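Leucine-rich repeat protein TpLRR (PDB 6MLX) is of unknown function but is a secreted, probably periplasmic leucine-rich repeat protein, whose repeats could offer a surface for binding partners. Local coordinates at residues Q115-D120 and S142-D147. Residues are numbered along the deposited sequence; the frame is centred on the assembly and turned at random.
Sequences QVIGQD and SGAFRD
Asp120 OD1 is gripped by two nitrogens of Arg146: NE meets it at 2.8 Å in an almost straight bond (169°), while NH2 reaches the same oxygen weakly at 3.4 Å. The arginine presents its NE edge, with OD1 practically in the guanidinium plane and approached nearly along its own C-O axis; carboxylate and guanidinium are turned 32° from each other. Arg146 sets out with CG anti to its backbone N (chi1 -176°), runs extended through chi2, and bends at chi3, which swings the guanidinium back over Gly143 toward the aspartate. The other carboxylate oxygen, OD2, accepts a hydrogen bond from a water at 2.7 Å, and that water also bonds Ser142 OG and, weakly, Arg146 NH2. OD1 directly and OD2 through water are therefore tied to residues 142-146.

Beneath this polar layer the backbones dock directly. Asp120 N donates to Ser142 O over 2.9 Å, and Asp120 CA makes a CA-H...O contact with Gly143 O, CA to O 3.2 Å. Gly143 O also receives Arg146 N, closing a type I turn. Gly143 itself has positive phi, and a CB here would run into Asp120 OD1 and Arg146 NH2. Just before Asp120, Gln119 runs its extended side chain past Ser142 OG, with OE1 in weak contact at 3.1 Å, whereas on the inner side Ile117 CG2 approaches Ala144 CB at 4.4 Å.

Residues 115-120 carry strand 116-117, while 142-147 follow its parallel neighbour 139-140 in the adjoining coil of the leucine-rich repeat solenoid. The near-straight NE bond would be expected to favour ionised Asp120, and the same guanidinium also serves Glu169 through NH1; a backbone bond and a salt bridge thus continue the coil-to-coil connection past the ends of the short strands.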
loop_
_atom_site.group_PDB
_atom_site.type_symbol
_atom_site.label_atom_id
_atom_site.label_comp_id
_atom_site.label_asym_id
_atom_site.label_seq_id
_atom_site.Cartn_x
_atom_site.Cartn_y
_atom_site.Cartn_z
ATOM N N GLN A 115 -7.712 5.776 -4.538
ATOM C CA GLN A 115 -9.050 5.632 -3.968
ATOM C C GLN A 115 -9.144 4.539 -2.905
ATOM O O GLN A 115 -9.798 4.741 -1.869
ATOM C CB GLN A 115 -10.079 5.310 -5.065
ATOM C CG GLN A 115 -10.119 6.266 -6.264
ATOM C CD GLN A 115 -10.749 7.593 -5.913
ATOM O OE1 GLN A 115 -11.914 7.658 -5.497
ATOM N NE2 GLN A 115 -9.980 8.660 -6.055
ATOM N N VAL A 116 -8.521 3.385 -3.150
ATOM C CA VAL A 116 -8.811 2.141 -2.440
ATOM C C VAL A 116 -7.501 1.464 -2.049
ATOM O O VAL A 116 -6.625 1.259 -2.897
ATOM C CB VAL A 116 -9.665 1.183 -3.301
ATOM C CG1 VAL A 116 -9.893 -0.167 -2.583
ATOM C CG2 VAL A 116 -10.998 1.829 -3.677
ATOM N N ILE A 117 -7.381 1.111 -0.771
ATOM C CA ILE A 117 -6.310 0.267 -0.256
ATOM C C ILE A 117 -6.960 -0.981 0.340
ATOM O O ILE A 117 -7.761 -0.881 1.278
ATOM C CB ILE A 117 -5.459 1.010 0.788
ATOM C CG1 ILE A 117 -4.815 2.259 0.156
ATOM C CG2 ILE A 117 -4.406 0.071 1.361
ATOM C CD1 ILE A 117 -4.014 3.136 1.117
ATOM N N GLY A 118 -6.633 -2.148 -0.213
ATOM C CA GLY A 118 -7.255 -3.387 0.215
ATOM C C GLY A 118 -6.736 -3.865 1.562
ATOM O O GLY A 118 -5.898 -3.234 2.206
ATOM N N GLN A 119 -7.248 -5.023 1.988
ATOM C CA GLN A 119 -6.804 -5.627 3.244
ATOM C C GLN A 119 -5.321 -5.987 3.193
ATOM O O GLN A 119 -4.806 -6.418 2.158
ATOM C CB GLN A 119 -7.614 -6.898 3.552
ATOM C CG GLN A 119 -9.096 -6.695 3.705
ATOM C CD GLN A 119 -9.841 -7.971 4.099
ATOM O OE1 GLN A 119 -10.886 -7.907 4.754
ATOM N NE2 GLN A 119 -9.312 -9.131 3.694
ATOM N N ASP A 120 -4.638 -5.812 4.331
ATOM C CA ASP A 120 -3.282 -6.333 4.553
ATOM C C ASP A 120 -2.275 -5.868 3.497
ATOM O O ASP A 120 -1.284 -6.557 3.230
ATOM C CB ASP A 120 -3.287 -7.868 4.634
ATOM C CG ASP A 120 -4.128 -8.384 5.800
ATOM O OD1 ASP A 120 -3.648 -8.352 6.941
ATOM O OD2 ASP A 120 -5.284 -8.788 5.589
ATOM N N SER A 142 -9.035 -3.931 6.214
ATOM C CA SER A 142 -8.569 -4.397 7.509
ATOM C C SER A 142 -7.109 -4.839 7.429
ATOM O O SER A 142 -6.629 -5.298 6.391
ATOM C CB SER A 142 -9.463 -5.538 8.000
ATOM O OG SER A 142 -9.312 -6.660 7.169
ATOM N N GLY A 143 -6.386 -4.648 8.536
ATOM C CA GLY A 143 -4.988 -5.034 8.606
ATOM C C GLY A 143 -4.052 -4.340 7.634
ATOM O O GLY A 143 -2.942 -4.835 7.400
ATOM N N ALA A 144 -4.461 -3.197 7.067
ATOM C CA ALA A 144 -3.680 -2.568 6.006
ATOM C C ALA A 144 -2.247 -2.277 6.442
ATOM O O ALA A 144 -1.329 -2.356 5.625
ATOM C CB ALA A 144 -4.356 -1.284 5.533
ATOM N N PHE A 145 -2.037 -1.947 7.714
ATOM C CA PHE A 145 -0.695 -1.717 8.234
ATOM C C PHE A 145 -0.352 -2.692 9.358
ATOM O O PHE A 145 0.390 -2.354 10.284
ATOM C CB PHE A 145 -0.553 -0.263 8.678
ATOM C CG PHE A 145 -0.825 0.703 7.576
ATOM C CD1 PHE A 145 0.152 0.973 6.623
ATOM C CD2 PHE A 145 -2.075 1.301 7.451
ATOM C CE1 PHE A 145 -0.098 1.854 5.580
ATOM C CE2 PHE A 145 -2.337 2.180 6.409
ATOM C CZ PHE A 145 -1.346 2.455 5.476
ATOM N N ARG A 146 -0.881 -3.916 9.266
ATOM C CA ARG A 146 -0.590 -4.958 10.247
ATOM C C ARG A 146 0.911 -5.221 10.318
ATOM O O ARG A 146 1.578 -5.351 9.291
ATOM C CB ARG A 146 -1.335 -6.243 9.866
ATOM C CG ARG A 146 -1.190 -7.402 10.856
ATOM C CD ARG A 146 -1.812 -8.705 10.287
ATOM N NE ARG A 146 -3.132 -8.491 9.691
ATOM C CZ ARG A 146 -4.242 -8.282 10.402
ATOM N NH1 ARG A 146 -4.180 -8.250 11.724
ATOM N NH2 ARG A 146 -5.413 -8.096 9.797
ATOM N N ASP A 147 1.446 -5.262 11.537
ATOM C CA ASP A 147 2.847 -5.618 11.773
ATOM C C ASP A 147 3.828 -4.695 11.054
ATOM O O ASP A 147 4.913 -5.131 10.648
ATOM C CB ASP A 147 3.129 -7.063 11.362
ATOM C CG ASP A 147 2.213 -8.023 12.025
ATOM O OD1 ASP A 147 1.993 -7.877 13.241
ATOM O OD2 ASP A 147 1.691 -8.902 11.324
HETATM O O HOH W 1 -7.190 -8.609 7.532
#